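Local coordinates for protein nigritoxine (Vibrio nigripulchritudo, PDB 5M41) that acts as a bacterial toxin on crustaceans and insects, at residues 601-606 / 643-648; 608-613 / 727-732; 647-652 / 720-725. All coordinates share one frame; numbering follows the deposited sequence.

Interaction 1: residues 601-606 / 643-648; sequences LESNAF and KDIPDN
The loop 643-648 lies along one side of the start of helix 603-614, against Ser-603 and Asn-604, and four direct hydrogen bonds, one of them weak, and one water bridge join the two segments. Asn-604 grips a single residue of the loop with both ends of its amide. OD1 of Asn-604 takes the backbone N-H of Ile-645 at 2.9 Å on an in-plane lone pair. ND2 of Asn-604 gives a hydrogen to the backbone O of Ile-645, also at 2.9 Å, the acceptor lying 26° out of the Asn-604 amide plane. The same nitrogen donates to Lys-637 O, so the amide is held at both ends and its flip state is fixed. Ser-603 has OG anti to its carbonyl carbon (chi1 -61°), which sends the hydroxyl to a lone pair of Asp-647 O at 2.9 Å. CB of Ser-603 packs on CG2 of Ile-645 at 3.6 Å. The N-H groups of the first two helix residues look to Asn-648, whose OD1 accepts a weak bond from Ser-603 N at 3.3 Å. A water donates to Asn-648 OD1 at 2.7 Å and accepts from Asn-604 N at 3.0 Å, so one carbonyl oxygen serves both, one directly and weakly, the other through the water. In the loop, Asp-647 OD1 receives Asn-648 N at 2.8 Å from above the carboxylate plane and forms a salt bridge with Lys-637. Glu-602, at the N-cap position and centre of an inverse gamma turn, turns its carboxylate to Lys-632. The site is a strand-to-helix junction, where 594-601 passes into helix 603-614 and is pinned by the loop leading into strand 649-652.

Interaction 2: residues 608-613 / 727-732; sequences TYIEGK and GQVLTN
Glu-611 reaches across from its helix to Gln-728 and Val-729 and makes the largest share of this contact. Its chain bends at chi2 (-66°), which brings OE2 of Glu-611 to 3.6 Å from CA of Val-729. Gln-728 crosses Glu-611 at about a right angle; NE2 of Gln-728 donates a weak bond to OE1 of Glu-611 at 3.2 Å, reasonably straight at 159°. The amide and carboxylate planes are turned 62° apart, so the two groups do not lie flat together as a paired edge would require. Beside them is an apolar patch: CG2 of Ile-610 sits 3.9 Å from CG1 and equally far from CG2 of Val-729, so one methyl rests against both branches of the valine, the two side chains crossing obliquely.

One shell further out, Lys-614 holds the carboxylate through a salt bridge to Glu-611 OE2, and its ammonium also bonds Asn-732 OD1 and the backbone O of Val-729. Leu-607, one turn before Glu-611 on the same helix, touches both Gln-728 and Val-729, while Ile-694 of helix 688-704 backs Ile-610. The helix segments run nearly parallel, with axes 10.2 Å apart. Taken together, the methyl contact lies on the buried side, and on the partly exposed side a lysine links a carboxylate to Val-729 O and Asn-732 OD1; the positive charge of Lys-614 would tend to keep Glu-611 ionised, with the weak amide bond a secondary contribution.

Interaction 3: residues 647-652 / 720-725; sequences DNIHFR and NYMTQL
Strand 649-652 passes helix 720-725 at 119° between their directions, the axes approaching to 9.0 Å and the CA atoms of Ile-649 and Tyr-721 coming nearest. Ile-649 carries the contact. With CG1 anti to its carbonyl carbon and an extended chi2 (164°), it runs alongside Tyr-721 in the opposite sense, CG1 of Ile-649 lying 3.7 Å from CB of Tyr-721. CD1 of Ile-649 reaches the helix backbone, 3.6 Å from N of Met-722, and also meets CD2 of Leu-725 at 3.9 Å. Met-722 bends at chi2 and chi3, so that CE of Met-722 meets both CG2 of Ile-649 and CZ of Phe-651, the latter at 3.6 Å. At the polar end the Tyr-721 ring lies beneath the loop, with N of Asp-647 4.3 Å above the ring plane over its centre. CB of Asp-647 touches CE2 of Tyr-721 at 3.6 Å. Within the antiparallel sheet the strand lies between 594-601 and 713-715; Leu-714 of the latter touches Ile-649, Phe-651 and Met-722, while Phe-606 and Leu-607 of helix 603-614 pack on Leu-725, joining helix 719-731 to the sheet and to that helix.

Helix 603-614 is common to interactions 1 and 2, and helix 719-731 to interactions 2 and 3; Asp-647 and Asn-648 belong to both 1 and 3. Interactions 1 and 3 are the closest pair, with centres about 8 Å apart, and they touch directly: Leu-601 N lies 2.8 Å from Ile-649 O, a probable sheet hydrogen bond, and Gln-724 NE2 is 3.0 Å from Asp-644 O. The centre of interaction 2 lies about 12 Å from that of interaction 1 and about 14 Å from that of interaction 3, further along both helices. All three are structural packing of the C-terminal region; none includes the magnesium site at Val-189, Glu-192 and Asp-195.

Interaction 1: residues 601-606 / 643-648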
loop_
_atom_site.group_PDB
_atom_site.type_symbol
_atom_site.label_atom_id
_atom_site.label_comp_id
_atom_site.label_asym_id
_atom_site.label_seq_id
_atom_site.Cartn_x
_atom_site.Cartn_y
_atom_site.Cartn_z
ATOM N N LEU A 601 -30.246 21.065 -6.432
ATOM C CA LEU A 601 -28.912 20.974 -5.887
ATOM C C LEU A 601 -28.958 21.494 -4.456
ATOM O O LEU A 601 -29.439 22.606 -4.209
ATOM C CB LEU A 601 -27.943 21.834 -6.724
ATOM C CG LEU A 601 -26.539 21.999 -6.123
ATOM C CD1 LEU A 601 -25.782 20.664 -6.074
ATOM C CD2 LEU A 601 -25.758 23.072 -6.876
ATOM N N GLU A 602 -28.440 20.690 -3.536
ATOM C CA GLU A 602 -28.407 21.015 -2.124
ATOM C C GLU A 602 -27.207 21.931 -1.796
ATOM O O GLU A 602 -26.131 21.466 -1.404
ATOM C CB GLU A 602 -28.382 19.717 -1.319
ATOM C CG GLU A 602 -29.648 18.882 -1.474
ATOM C CD GLU A 602 -29.396 17.381 -1.337
ATOM O OE1 GLU A 602 -28.463 16.982 -0.614
ATOM O OE2 GLU A 602 -30.136 16.585 -1.954
ATOM N N SER A 603 -27.436 23.232 -1.941
ATOM C CA SER A 603 -26.374 24.235 -1.986
ATOM C C SER A 603 -25.391 24.153 -0.836
ATOM O O SER A 603 -24.198 23.965 -1.060
ATOM C CB SER A 603 -26.990 25.631 -2.030
ATOM O OG SER A 603 -27.780 25.761 -3.191
ATOM N N ASN A 604 -25.895 24.280 0.387
ATOM C CA ASN A 604 -25.030 24.370 1.553
ATOM C C ASN A 604 -24.401 23.034 1.907
ATOM O O ASN A 604 -23.257 22.998 2.389
ATOM C CB ASN A 604 -25.760 24.999 2.757
ATOM C CG ASN A 604 -26.001 26.498 2.577
ATOM O OD1 ASN A 604 -25.146 27.227 2.077
ATOM N ND2 ASN A 604 -27.169 26.961 2.987
ATOM N N ALA A 605 -25.117 21.940 1.640
ATOM C CA ALA A 605 -24.562 20.615 1.934
ATOM C C ALA A 605 -23.361 20.434 1.007
ATOM O O ALA A 605 -22.285 20.042 1.464
ATOM C CB ALA A 605 -25.588 19.505 1.725
ATOM N N PHE A 606 -23.572 20.753 -0.276
ATOM C CA PHE A 606 -22.540 20.645 -1.300
ATOM C C PHE A 606 -21.387 21.589 -0.959
ATOM O O PHE A 606 -20.232 21.174 -0.931
ATOM C CB PHE A 606 -23.114 20.958 -2.701
ATOM C CG PHE A 606 -22.106 20.800 -3.834
ATOM C CD1 PHE A 606 -21.734 19.524 -4.303
ATOM C CD2 PHE A 606 -21.527 21.920 -4.435
ATOM C CE1 PHE A 606 -20.817 19.376 -5.344
ATOM C CE2 PHE A 606 -20.612 21.772 -5.478
ATOM C CZ PHE A 606 -20.257 20.508 -5.936
ATOM N N LYS A 643 -23.501 28.157 5.827
ATOM C CA LYS A 643 -24.891 28.542 5.602
ATOM C C LYS A 643 -24.962 29.662 4.579
ATOM O O LYS A 643 -26.003 30.288 4.404
ATOM C CB LYS A 643 -25.528 28.982 6.919
ATOM C CG LYS A 643 -25.181 28.092 8.106
ATOM C CD LYS A 643 -25.975 28.491 9.340
ATOM C CE LYS A 643 -26.203 27.319 10.291
ATOM N NZ LYS A 643 -24.973 26.560 10.614
ATOM N N ASP A 644 -23.854 29.895 3.882
ATOM C CA ASP A 644 -23.723 31.070 3.006
ATOM C C ASP A 644 -24.726 31.171 1.863
ATOM O O ASP A 644 -25.091 32.282 1.477
ATOM C CB ASP A 644 -22.305 31.144 2.441
ATOM C CG ASP A 644 -21.265 31.169 3.536
ATOM O OD1 ASP A 644 -21.028 32.276 4.088
ATOM O OD2 ASP A 644 -20.717 30.089 3.865
ATOM N N ILE A 645 -25.132 30.040 1.286
ATOM C CA ILE A 645 -26.075 30.090 0.173
ATOM C C ILE A 645 -27.491 30.175 0.735
ATOM O O ILE A 645 -27.915 29.289 1.498
ATOM C CB ILE A 645 -25.969 28.893 -0.788
ATOM C CG1 ILE A 645 -24.495 28.491 -1.054
ATOM C CG2 ILE A 645 -26.714 29.208 -2.078
ATOM C CD1 ILE A 645 -23.626 29.577 -1.694
ATOM N N PRO A 646 -28.224 31.243 0.374
ATOM C CA PRO A 646 -29.562 31.496 0.947
ATOM C C PRO A 646 -30.617 30.420 0.643
ATOM O O PRO A 646 -31.608 30.340 1.347
ATOM C CB PRO A 646 -29.961 32.831 0.314
ATOM C CG PRO A 646 -28.647 33.505 -0.007
ATOM C CD PRO A 646 -27.762 32.373 -0.460
ATOM N N ASP A 647 -30.416 29.602 -0.390
ATOM C CA ASP A 647 -31.408 28.573 -0.741
ATOM C C ASP A 647 -30.763 27.496 -1.600
ATOM O O ASP A 647 -29.639 27.664 -2.075
ATOM C CB ASP A 647 -32.587 29.204 -1.513
ATOM C CG ASP A 647 -33.907 28.419 -1.357
ATOM O OD1 ASP A 647 -33.923 27.308 -0.768
ATOM O OD2 ASP A 647 -34.955 28.937 -1.820
ATOM N N ASN A 648 -31.485 26.397 -1.793
ATOM C CA ASN A 648 -31.137 25.388 -2.771
ATOM C C ASN A 648 -31.307 25.935 -4.159
ATOM O O ASN A 648 -31.995 26.917 -4.354
ATOM C CB ASN A 648 -32.015 24.140 -2.596
ATOM C CG ASN A 648 -31.655 23.365 -1.343
ATOM O OD1 ASN A 648 -30.559 23.528 -0.793
ATOM N ND2 ASN A 648 -32.570 22.527 -0.879
HETATM O O HOH W 1 -28.780 24.927 0.678
#

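Interaction 2: residues 608-613 / 727-732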
loop_
_atom_site.group_PDB
_atom_site.type_symbol
_atom_site.label_atom_id
_atom_site.label_comp_id
_atom_site.label_asym_id
_atom_site.label_seq_id
_atom_site.Cartn_x
_atom_site.Cartn_y
_atom_site.Cartn_z
ATOM N N THR A 608 -20.475 22.893 1.919
ATOM C CA THR A 608 -19.764 22.470 3.124
ATOM C C THR A 608 -18.875 21.294 2.795
ATOM O O THR A 608 -17.689 21.288 3.150
ATOM C CB THR A 608 -20.718 22.112 4.284
ATOM O OG1 THR A 608 -21.453 23.284 4.661
ATOM C CG2 THR A 608 -19.931 21.632 5.509
ATOM N N TYR A 609 -19.434 20.309 2.105
ATOM C CA TYR A 609 -18.635 19.123 1.794
ATOM C C TYR A 609 -17.409 19.489 0.959
ATOM O O TYR A 609 -16.300 19.089 1.293
ATOM C CB TYR A 609 -19.462 17.999 1.156
ATOM C CG TYR A 609 -18.616 16.803 0.767
ATOM C CD1 TYR A 609 -18.231 15.852 1.719
ATOM C CD2 TYR A 609 -18.172 16.641 -0.544
ATOM C CE1 TYR A 609 -17.440 14.766 1.370
ATOM C CE2 TYR A 609 -17.380 15.557 -0.910
ATOM C CZ TYR A 609 -17.021 14.620 0.050
ATOM O OH TYR A 609 -16.232 13.537 -0.310
ATOM N N ILE A 610 -17.603 20.272 -0.092
ATOM C CA ILE A 610 -16.519 20.607 -0.999
ATOM C C ILE A 610 -15.438 21.457 -0.302
ATOM O O ILE A 610 -14.234 21.179 -0.457
ATOM C CB ILE A 610 -17.051 21.254 -2.300
ATOM C CG1 ILE A 610 -17.849 20.218 -3.107
ATOM C CG2 ILE A 610 -15.916 21.832 -3.163
ATOM C CD1 ILE A 610 -17.045 19.023 -3.615
ATOM N N GLU A 611 -15.852 22.453 0.484
ATOM C CA GLU A 611 -14.903 23.250 1.268
ATOM C C GLU A 611 -14.096 22.359 2.213
ATOM O O GLU A 611 -12.905 22.560 2.386
ATOM C CB GLU A 611 -15.605 24.380 2.023
ATOM C CG GLU A 611 -16.208 25.430 1.095
ATOM C CD GLU A 611 -15.147 26.193 0.313
ATOM O OE1 GLU A 611 -14.225 26.718 0.949
ATOM O OE2 GLU A 611 -15.227 26.277 -0.928
ATOM N N GLY A 612 -14.739 21.344 2.779
ATOM C CA GLY A 612 -14.044 20.378 3.611
ATOM C C GLY A 612 -13.028 19.580 2.814
ATOM O O GLY A 612 -11.857 19.482 3.205
ATOM N N LYS A 613 -13.478 19.003 1.700
ATOM C CA LYS A 613 -12.601 18.240 0.814
ATOM C C LYS A 613 -11.491 19.098 0.195
ATOM O O LYS A 613 -10.409 18.583 -0.080
ATOM C CB LYS A 613 -13.392 17.547 -0.282
ATOM C CG LYS A 613 -14.156 16.327 0.194
ATOM C CD LYS A 613 -13.233 15.260 0.774
ATOM C CE LYS A 613 -12.781 14.258 -0.271
ATOM N NZ LYS A 613 -12.240 13.029 0.369
ATOM N N GLY A 727 -18.258 30.702 -7.208
ATOM C CA GLY A 727 -17.256 31.698 -6.851
ATOM C C GLY A 727 -16.459 31.238 -5.654
ATOM O O GLY A 727 -15.214 31.306 -5.661
ATOM N N GLN A 728 -17.170 30.732 -4.641
ATOM C CA GLN A 728 -16.544 30.274 -3.417
ATOM C C GLN A 728 -15.784 28.964 -3.648
ATOM O O GLN A 728 -14.596 28.839 -3.287
ATOM C CB GLN A 728 -17.562 30.121 -2.263
ATOM C CG GLN A 728 -16.942 29.574 -0.965
ATOM C CD GLN A 728 -15.783 30.430 -0.442
ATOM O OE1 GLN A 728 -15.764 31.627 -0.646
ATOM N NE2 GLN A 728 -14.813 29.806 0.210
ATOM N N VAL A 729 -16.477 28.002 -4.256
ATOM C CA VAL A 729 -15.936 26.668 -4.445
ATOM C C VAL A 729 -14.696 26.744 -5.352
ATOM O O VAL A 729 -13.651 26.148 -5.067
ATOM C CB VAL A 729 -17.045 25.728 -4.997
ATOM C CG1 VAL A 729 -16.480 24.614 -5.830
ATOM C CG2 VAL A 729 -17.903 25.174 -3.856
ATOM N N LEU A 730 -14.800 27.500 -6.427
ATOM C CA LEU A 730 -13.735 27.514 -7.406
ATOM C C LEU A 730 -12.624 28.507 -7.119
ATOM O O LEU A 730 -11.488 28.267 -7.530
ATOM C CB LEU A 730 -14.280 27.737 -8.814
ATOM C CG LEU A 730 -15.341 26.735 -9.283
ATOM C CD1 LEU A 730 -15.953 27.171 -10.597
ATOM C CD2 LEU A 730 -14.772 25.319 -9.395
ATOM N N THR A 731 -12.934 29.613 -6.439
ATOM C CA THR A 731 -11.943 30.693 -6.275
ATOM C C THR A 731 -11.809 31.229 -4.849
ATOM O O THR A 731 -11.173 32.262 -4.635
ATOM C CB THR A 731 -12.199 31.882 -7.241
ATOM O OG1 THR A 731 -13.272 32.700 -6.748
ATOM C CG2 THR A 731 -12.529 31.407 -8.683
ATOM N N ASN A 732 -12.411 30.543 -3.876
ATOM C CA ASN A 732 -12.439 31.027 -2.489
ATOM C C ASN A 732 -13.049 32.427 -2.378
ATOM O O ASN A 732 -12.705 33.180 -1.485
ATOM C CB ASN A 732 -11.037 30.998 -1.844
ATOM C CG ASN A 732 -10.472 29.596 -1.726
ATOM O OD1 ASN A 732 -11.196 28.602 -1.781
ATOM N ND2 ASN A 732 -9.167 29.510 -1.572
#

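Interaction 3: residues 647-652 / 720-725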
loop_
_atom_site.group_PDB
_atom_site.type_symbol
_atom_site.label_atom_id
_atom_site.label_comp_id
_atom_site.label_asym_id
_atom_site.label_seq_id
_atom_site.Cartn_x
_atom_site.Cartn_y
_atom_site.Cartn_z
ATOM N N ASP A 647 -30.416 29.602 -0.390
ATOM C CA ASP A 647 -31.408 28.573 -0.741
ATOM C C ASP A 647 -30.763 27.496 -1.600
ATOM O O ASP A 647 -29.639 27.664 -2.075
ATOM C CB ASP A 647 -32.587 29.204 -1.513
ATOM C CG ASP A 647 -33.907 28.419 -1.357
ATOM O OD1 ASP A 647 -33.923 27.308 -0.768
ATOM O OD2 ASP A 647 -34.955 28.937 -1.820
ATOM N N ASN A 648 -31.485 26.397 -1.793
ATOM C CA ASN A 648 -31.137 25.388 -2.771
ATOM C C ASN A 648 -31.307 25.935 -4.159
ATOM O O ASN A 648 -31.995 26.917 -4.354
ATOM C CB ASN A 648 -32.015 24.140 -2.596
ATOM C CG ASN A 648 -31.655 23.365 -1.343
ATOM O OD1 ASN A 648 -30.559 23.528 -0.793
ATOM N ND2 ASN A 648 -32.570 22.527 -0.879
ATOM N N ILE A 649 -30.683 25.256 -5.110
ATOM C CA ILE A 649 -30.552 25.679 -6.491
ATOM C C ILE A 649 -31.361 24.698 -7.350
ATOM O O ILE A 649 -31.313 23.505 -7.116
ATOM C CB ILE A 649 -29.050 25.627 -6.873
ATOM C CG1 ILE A 649 -28.346 26.902 -6.383
ATOM C CG2 ILE A 649 -28.856 25.416 -8.358
ATOM C CD1 ILE A 649 -26.830 26.840 -6.337
ATOM N N HIS A 650 -32.102 25.207 -8.332
ATOM C CA HIS A 650 -33.029 24.376 -9.112
ATOM C C HIS A 650 -32.764 24.410 -10.590
ATOM O O HIS A 650 -32.457 25.463 -11.155
ATOM C CB HIS A 650 -34.482 24.791 -8.829
ATOM C CG HIS A 650 -34.812 24.887 -7.351
ATOM N ND1 HIS A 650 -34.916 23.800 -6.557
ATOM C CD2 HIS A 650 -35.039 26.001 -6.528
ATOM C CE1 HIS A 650 -35.196 24.194 -5.287
ATOM N NE2 HIS A 650 -35.283 25.536 -5.278
ATOM N N PHE A 651 -32.876 23.246 -11.221
ATOM C CA PHE A 651 -32.779 23.103 -12.668
ATOM C C PHE A 651 -34.055 22.423 -13.153
ATOM O O PHE A 651 -34.622 21.588 -12.447
ATOM C CB PHE A 651 -31.638 22.163 -13.047
ATOM C CG PHE A 651 -30.257 22.658 -12.695
ATOM C CD1 PHE A 651 -29.426 23.180 -13.682
ATOM C CD2 PHE A 651 -29.743 22.484 -11.415
ATOM C CE1 PHE A 651 -28.131 23.586 -13.382
ATOM C CE2 PHE A 651 -28.445 22.879 -11.107
ATOM C CZ PHE A 651 -27.641 23.432 -12.095
ATOM N N ARG A 652 -34.503 22.753 -14.356
ATOM C CA ARG A 652 -35.707 22.112 -14.926
ATOM C C ARG A 652 -35.593 22.090 -16.443
ATOM O O ARG A 652 -34.782 22.835 -17.003
ATOM C CB ARG A 652 -37.009 22.808 -14.465
ATOM C CG ARG A 652 -36.808 24.245 -14.002
ATOM C CD ARG A 652 -38.066 25.021 -13.650
ATOM N NE ARG A 652 -38.904 24.385 -12.641
ATOM C CZ ARG A 652 -38.808 24.570 -11.328
ATOM N NH1 ARG A 652 -37.893 25.358 -10.817
ATOM N NH2 ARG A 652 -39.640 23.938 -10.524
ATOM N N ASN A 720 -28.040 33.896 -8.838
ATOM C CA ASN A 720 -27.155 34.424 -7.809
ATOM C C ASN A 720 -26.626 33.344 -6.879
ATOM O O ASN A 720 -25.453 33.389 -6.480
ATOM C CB ASN A 720 -27.831 35.565 -7.028
ATOM C CG ASN A 720 -27.971 36.828 -7.870
ATOM O OD1 ASN A 720 -27.469 36.875 -8.999
ATOM N ND2 ASN A 720 -28.650 37.855 -7.333
ATOM N N TYR A 721 -27.470 32.370 -6.560
ATOM C CA TYR A 721 -27.074 31.280 -5.666
ATOM C C TYR A 721 -25.967 30.464 -6.312
ATOM O O TYR A 721 -24.955 30.175 -5.665
ATOM C CB TYR A 721 -28.260 30.384 -5.274
ATOM C CG TYR A 721 -29.455 31.113 -4.662
ATOM C CD1 TYR A 721 -29.286 32.268 -3.882
ATOM C CD2 TYR A 721 -30.750 30.630 -4.858
ATOM C CE1 TYR A 721 -30.384 32.926 -3.329
ATOM C CE2 TYR A 721 -31.857 31.273 -4.309
ATOM C CZ TYR A 721 -31.668 32.415 -3.546
ATOM O OH TYR A 721 -32.768 33.053 -3.020
ATOM N N MET A 722 -26.144 30.144 -7.597
ATOM C CA MET A 722 -25.143 29.394 -8.373
ATOM C C MET A 722 -23.795 30.135 -8.504
ATOM O O MET A 722 -22.742 29.555 -8.244
ATOM C CB MET A 722 -25.696 29.004 -9.753
ATOM C CG MET A 722 -24.713 28.209 -10.611
ATOM S SD MET A 722 -24.092 26.691 -9.819
ATOM C CE MET A 722 -25.406 25.568 -10.294
ATOM N N THR A 723 -23.827 31.422 -8.875
ATOM C CA THR A 723 -22.584 32.193 -9.039
ATOM C C THR A 723 -21.871 32.367 -7.699
ATOM O O THR A 723 -20.628 32.358 -7.641
ATOM C CB THR A 723 -22.825 33.600 -9.656
ATOM O OG1 THR A 723 -23.737 34.328 -8.833
ATOM C CG2 THR A 723 -23.382 33.515 -11.087
ATOM N N GLN A 724 -22.645 32.545 -6.624
ATOM C CA GLN A 724 -22.063 32.659 -5.272
ATOM C C GLN A 724 -21.359 31.353 -4.900
ATOM O O GLN A 724 -20.194 31.343 -4.488
ATOM C CB GLN A 724 -23.137 33.009 -4.220
ATOM C CG GLN A 724 -22.554 33.318 -2.841
ATOM C CD GLN A 724 -23.590 33.283 -1.710
ATOM O OE1 GLN A 724 -24.792 33.137 -1.949
ATOM N NE2 GLN A 724 -23.115 33.392 -0.467
ATOM N N LEU A 725 -22.075 30.250 -5.077
ATOM C CA LEU A 725 -21.553 28.911 -4.779
ATOM C C LEU A 725 -20.251 28.612 -5.517
ATOM O O LEU A 725 -19.255 28.227 -4.899
ATOM C CB LEU A 725 -22.584 27.836 -5.142
ATOM C CG LEU A 725 -22.126 26.371 -5.051
ATOM C CD1 LEU A 725 -21.836 25.978 -3.604
ATOM C CD2 LEU A 725 -23.227 25.478 -5.594
#